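Local structure of uncharacterized protein (Escherichia coli UMEA 3162-1, 4X5M) at residues G34-V37 with V38-I41; R57-F60 with A61-I64. The protein forms a homodimer that mediates sugar transport across the membrane down a concentration gradient, probably by rocking movements that open its cavity to alternate sides. All coordinates share one frame; numbering follows the deposited sequence.

Contact 1: G34-V37 with V38-I41; sequences GISV and VMYI
Ser-36 and Met-39 meet at the N-terminal end of helix 37-57, where the serine is the N-cap. With OG anti to its own backbone N (chi1 166°), the hydroxyl swings forward over the first turn and accepts from Met-39 N at 3.2 Å, a nearly straight bond (167° at the hydrogen). One water bridges the same OG to Val-38 N, so a second amide of the opening turn also has a partner. The Met-39 chain folds back alongside the cap: a bend at chi3 (-58°) returns CE to 3.6 Å from Ser-36 CB. One residue earlier, Ile-35 sends its CG2 branch obliquely to the Tyr-40 ring, 3.6 Å from CD1, while Ser-36 O lies at that ring's edge and takes the Tyr-40 N-H. Val-37 and Ile-41, one turn apart, lie side by side and point the same way, Val-37 CG1 to Ile-41 CD1 3.8 Å. Around this helix start, Ile-35 and Tyr-40 pack on Val-76 of helix 60-86 and Val-37 touches Arg-84 there; from the second subunit, Phe-19 meets the Tyr-40 ring edge-to-face and Ala-18 packs on Met-39.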
loop_
_atom_site.group_PDB
_atom_site.type_symbol
_atom_site.label_atom_id
_atom_site.label_comp_id
_atom_site.label_asym_id
_atom_site.label_seq_id
_atom_site.Cartn_x
_atom_site.Cartn_y
_atom_site.Cartn_z
ATOM N N GLY A 34 9.025 -0.576 -15.931
ATOM C CA GLY A 34 7.610 -0.373 -15.677
ATOM C C GLY A 34 7.340 0.531 -14.491
ATOM O O GLY A 34 6.278 1.150 -14.400
ATOM N N ILE A 35 8.305 0.609 -13.579
ATOM C CA ILE A 35 8.164 1.432 -12.383
ATOM C C ILE A 35 8.106 2.917 -12.728
ATOM O O ILE A 35 9.008 3.451 -13.374
ATOM C CB ILE A 35 9.321 1.190 -11.396
ATOM C CG1 ILE A 35 9.307 -0.259 -10.908
ATOM C CG2 ILE A 35 9.228 2.151 -10.220
ATOM C CD1 ILE A 35 10.396 -0.580 -9.908
ATOM N N SER A 36 7.036 3.576 -12.296
ATOM C CA SER A 36 6.877 5.007 -12.525
ATOM C C SER A 36 7.517 5.825 -11.412
ATOM O O SER A 36 7.200 5.647 -10.235
ATOM C CB SER A 36 5.399 5.372 -12.649
ATOM O OG SER A 36 5.212 6.772 -12.544
ATOM N N VAL A 37 8.417 6.724 -11.797
ATOM C CA VAL A 37 9.067 7.620 -10.848
ATOM C C VAL A 37 8.041 8.512 -10.155
ATOM O O VAL A 37 8.080 8.685 -8.935
ATOM C CB VAL A 37 10.127 8.499 -11.543
ATOM C CG1 VAL A 37 10.686 9.532 -10.577
ATOM C CG2 VAL A 37 11.243 7.633 -12.110
ATOM N N VAL A 38 7.115 9.058 -10.938
ATOM C CA VAL A 38 6.080 9.948 -10.415
ATOM C C VAL A 38 5.203 9.257 -9.374
ATOM O O VAL A 38 4.910 9.826 -8.321
ATOM C CB VAL A 38 5.184 10.492 -11.549
ATOM C CG1 VAL A 38 4.000 11.262 -10.977
ATOM C CG2 VAL A 38 5.992 11.373 -12.487
ATOM N N MET A 39 4.793 8.026 -9.666
ATOM C CA MET A 39 3.939 7.276 -8.750
ATOM C C MET A 39 4.643 7.000 -7.421
ATOM O O MET A 39 4.025 7.078 -6.360
ATOM C CB MET A 39 3.481 5.958 -9.388
ATOM C CG MET A 39 2.509 6.133 -10.546
ATOM S SD MET A 39 1.512 4.661 -10.874
ATOM C CE MET A 39 2.780 3.440 -11.190
ATOM N N TYR A 40 5.934 6.690 -7.479
ATOM C CA TYR A 40 6.687 6.390 -6.265
ATOM C C TYR A 40 6.966 7.643 -5.440
ATOM O O TYR A 40 7.000 7.587 -4.211
ATOM C CB TYR A 40 7.996 5.674 -6.604
ATOM C CG TYR A 40 7.914 4.181 -6.396
ATOM C CD1 TYR A 40 7.355 3.357 -7.362
ATOM C CD2 TYR A 40 8.378 3.598 -5.223
ATOM C CE1 TYR A 40 7.269 1.990 -7.175
ATOM C CE2 TYR A 40 8.296 2.231 -5.024
ATOM C CZ TYR A 40 7.741 1.432 -6.005
ATOM O OH TYR A 40 7.656 0.072 -5.814
ATOM N N ILE A 41 7.163 8.772 -6.114
ATOM C CA ILE A 41 7.347 10.041 -5.421
ATOM C C ILE A 41 6.055 10.437 -4.712
ATOM O O ILE A 41 6.077 10.884 -3.564
ATOM C CB ILE A 41 7.785 11.163 -6.385
ATOM C CG1 ILE A 41 9.187 10.876 -6.924
ATOM C CG2 ILE A 41 7.765 12.513 -5.684
ATOM C CD1 ILE A 41 9.707 11.937 -7.871
HETATM O O HOH W 1 7.204 8.650 -13.891
#

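Contact 2: R57-F60 with A61-I64; sequences RSDF and AVLI. With OLB ((2S)-2,3-dihydroxypropyl (9Z)-octadec-9-enoate), chain G; OLA (oleic acid), chain F.
An aspartate N-cap opens helix 60-86 directly after a Schellman motif has ended helix 37-57; Asp-59 and Val-62 meet in this tight helix-to-helix turn of the PQ-loop fold. Ser-58, with positive phi (53°), is where the chain leaves the first helix. Asp-59 then turns its carboxylate over the new helix: CG stands anti to the backbone N (chi1 -163°), and OD1 accepts from Val-62 N at 3.1 Å. The N-H points almost straight at the oxygen (168°) but reaches it from well above the carboxylate plane. OD1 is gripped a second time by the hydroxyl of Tyr-53 of the second subunit, which ties the cap to the dimer interface; OD2 forms a long, weak ion pair with Arg-57 of that subunit. Two bonds on one oxygen should limit rotation of this buried carboxylate. Val-62 crosses the aspartate side chain at about a right angle, its CG2 branch 3.5 Å from Asp-59 CG. Its other branch, CG1, lies 3.4 Å from O23 of the monoolein glycerol, a van der Waals contact; the lipid itself is hydrogen-bonded to Asn-66 of both subunits. The backbone continues the turn, with Leu-63 N bonded to Asp-59 O and Ile-64 N to Phe-60 O. Leu-63 packs on Ile-51 and Ile-55 of helix 37-57, joining the two helices beyond the turn. On the surface, Phe-60 and Ile-64 lie obliquely to one another: Ile-64 CB sits over one ring face, toward the rim, and Ile-64 CD1 comes to 4.0 Å from Phe-60 CE2. That same CD1 also meets the oleic acid tail, 3.8 Å from C17.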
loop_
_atom_site.group_PDB
_atom_site.type_symbol
_atom_site.label_atom_id
_atom_site.label_comp_id
_atom_site.label_asym_id
_atom_site.label_seq_id
_atom_site.Cartn_x
_atom_site.Cartn_y
_atom_site.Cartn_z
ATOM N N ARG A 57 -0.500 11.135 16.266
ATOM C CA ARG A 57 -1.605 10.318 16.765
ATOM C C ARG A 57 -1.170 9.335 17.847
ATOM O O ARG A 57 -2.009 8.673 18.461
ATOM C CB ARG A 57 -2.257 9.545 15.614
ATOM C CG ARG A 57 -3.138 10.386 14.708
ATOM C CD ARG A 57 -4.504 10.611 15.330
ATOM N NE ARG A 57 -5.265 9.371 15.440
ATOM C CZ ARG A 57 -6.511 9.300 15.899
ATOM N NH1 ARG A 57 -7.137 10.401 16.289
ATOM N NH2 ARG A 57 -7.130 8.129 15.964
ATOM N N SER A 58 0.140 9.253 18.074
ATOM C CA SER A 58 0.726 8.249 18.961
ATOM C C SER A 58 0.259 6.858 18.543
ATOM O O SER A 58 -0.182 6.056 19.370
ATOM C CB SER A 58 0.367 8.525 20.425
ATOM O OG SER A 58 0.869 9.782 20.843
ATOM N N ASP A 59 0.353 6.592 17.244
ATOM C CA ASP A 59 -0.109 5.341 16.661
ATOM C C ASP A 59 1.075 4.538 16.137
ATOM O O ASP A 59 1.555 4.778 15.029
ATOM C CB ASP A 59 -1.110 5.623 15.536
ATOM C CG ASP A 59 -1.928 4.404 15.157
ATOM O OD1 ASP A 59 -1.380 3.283 15.153
ATOM O OD2 ASP A 59 -3.131 4.571 14.864
ATOM N N PHE A 60 1.543 3.583 16.934
ATOM C CA PHE A 60 2.721 2.807 16.567
ATOM C C PHE A 60 2.432 1.849 15.416
ATOM O O PHE A 60 3.337 1.476 14.671
ATOM C CB PHE A 60 3.258 2.030 17.770
ATOM C CG PHE A 60 4.552 1.317 17.495
ATOM C CD1 PHE A 60 5.746 2.018 17.451
ATOM C CD2 PHE A 60 4.573 -0.050 17.271
ATOM C CE1 PHE A 60 6.939 1.369 17.192
ATOM C CE2 PHE A 60 5.763 -0.705 17.012
ATOM C CZ PHE A 60 6.948 0.005 16.972
ATOM N N ALA A 61 1.171 1.449 15.276
ATOM C CA ALA A 61 0.769 0.576 14.180
ATOM C C ALA A 61 0.953 1.286 12.843
ATOM O O ALA A 61 1.551 0.743 11.916
ATOM C CB ALA A 61 -0.673 0.129 14.352
ATOM N N VAL A 62 0.436 2.508 12.757
ATOM C CA VAL A 62 0.593 3.331 11.565
ATOM C C VAL A 62 2.063 3.667 11.343
ATOM O O VAL A 62 2.556 3.635 10.214
ATOM C CB VAL A 62 -0.231 4.632 11.671
ATOM C CG1 VAL A 62 0.127 5.596 10.549
ATOM C CG2 VAL A 62 -1.722 4.318 11.660
ATOM N N LEU A 63 2.759 3.972 12.434
ATOM C CA LEU A 63 4.172 4.334 12.383
ATOM C C LEU A 63 5.045 3.235 11.786
ATOM O O LEU A 63 5.706 3.448 10.770
ATOM C CB LEU A 63 4.680 4.688 13.782
ATOM C CG LEU A 63 4.754 6.179 14.112
ATOM C CD1 LEU A 63 5.295 6.396 15.518
ATOM C CD2 LEU A 63 5.612 6.905 13.087
ATOM N N ILE A 64 5.047 2.063 12.414
ATOM C CA ILE A 64 5.929 0.979 11.992
ATOM C C ILE A 64 5.570 0.472 10.595
ATOM O O ILE A 64 6.440 0.019 9.854
ATOM C CB ILE A 64 5.907 -0.202 13.000
ATOM C CG1 ILE A 64 7.068 -1.164 12.731
ATOM C CG2 ILE A 64 4.569 -0.935 12.969
ATOM C CD1 ILE A 64 7.113 -2.348 13.674
HETATM C C1 OLB G . 0.757 2.338 3.968
HETATM C C2 OLB G . 1.117 1.132 3.131
HETATM C C3 OLB G . 1.006 1.522 1.673
HETATM C C4 OLB G . 0.185 0.500 0.910
HETATM C C5 OLB G . -0.637 1.204 -0.157
HETATM O O19 OLB G . 0.936 3.455 3.528
HETATM O O20 OLB G . 0.203 2.164 5.247
HETATM C C21 OLB G . -0.558 3.264 5.683
HETATM C C22 OLB G . -1.363 2.856 6.893
HETATM O O23 OLB G . -0.788 3.425 8.043
HETATM C C24 OLB G . -2.780 3.354 6.742
HETATM O O25 OLB G . -3.572 2.324 6.194
HETATM C C6 OLB G . -1.535 0.247 -0.920
HETATM C C7 OLB G . -0.701 -0.706 -1.759
HETATM C C8 OLB G . -0.926 -0.538 -3.258
HETATM C C9 OLB G . -2.026 -1.453 -3.776
HETATM C C10 OLB G . -1.807 -2.720 -4.198
HETATM C C11 OLB G . -0.421 -3.323 -4.206
HETATM C C12 OLB G . 0.287 -3.008 -5.510
HETATM C C13 OLB G . 1.680 -2.531 -5.160
HETATM C C14 OLB G . 2.248 -1.632 -6.235
HETATM C C15 OLB G . 3.603 -1.153 -5.767
HETATM C C16 OLB G . 3.424 -0.373 -4.483
HETATM C C17 OLB G . 4.532 -0.714 -3.512
HETATM C C18 OLB G . 3.954 -0.734 -2.116
HETATM C C12 OLA F . 4.312 -7.929 15.504
HETATM C C13 OLA F . 4.119 -7.764 14.013
HETATM C C14 OLA F . 4.608 -6.395 13.598
HETATM C C15 OLA F . 4.159 -6.107 12.183
HETATM C C16 OLA F . 4.399 -4.645 11.880
HETATM C C17 OLA F . 5.581 -4.514 10.947
HETATM C C18 OLA F . 5.081 -4.419 9.523
#

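How the contacts relate
From the N terminus, helices 3-17 and 20-29 come first, and the loop after them ends at contact 1, where helix 37-57 starts. That helix then runs past the chain's centre to contact 2, where 57-60 turns the chain into helix 60-86. The contacts stand in series, neither nested nor crossing, with centres 26 Å apart on opposite sides of the chain's centre. Each is a local helix start, and they are joined by helix 37-57. Helix 60-86 runs back alongside, so its later residues pack against contact 1 although its first turn belongs to contact 2. Residues of the second subunit touch both contacts, and the dimer partner is therefore met at both ends of helix 37-57.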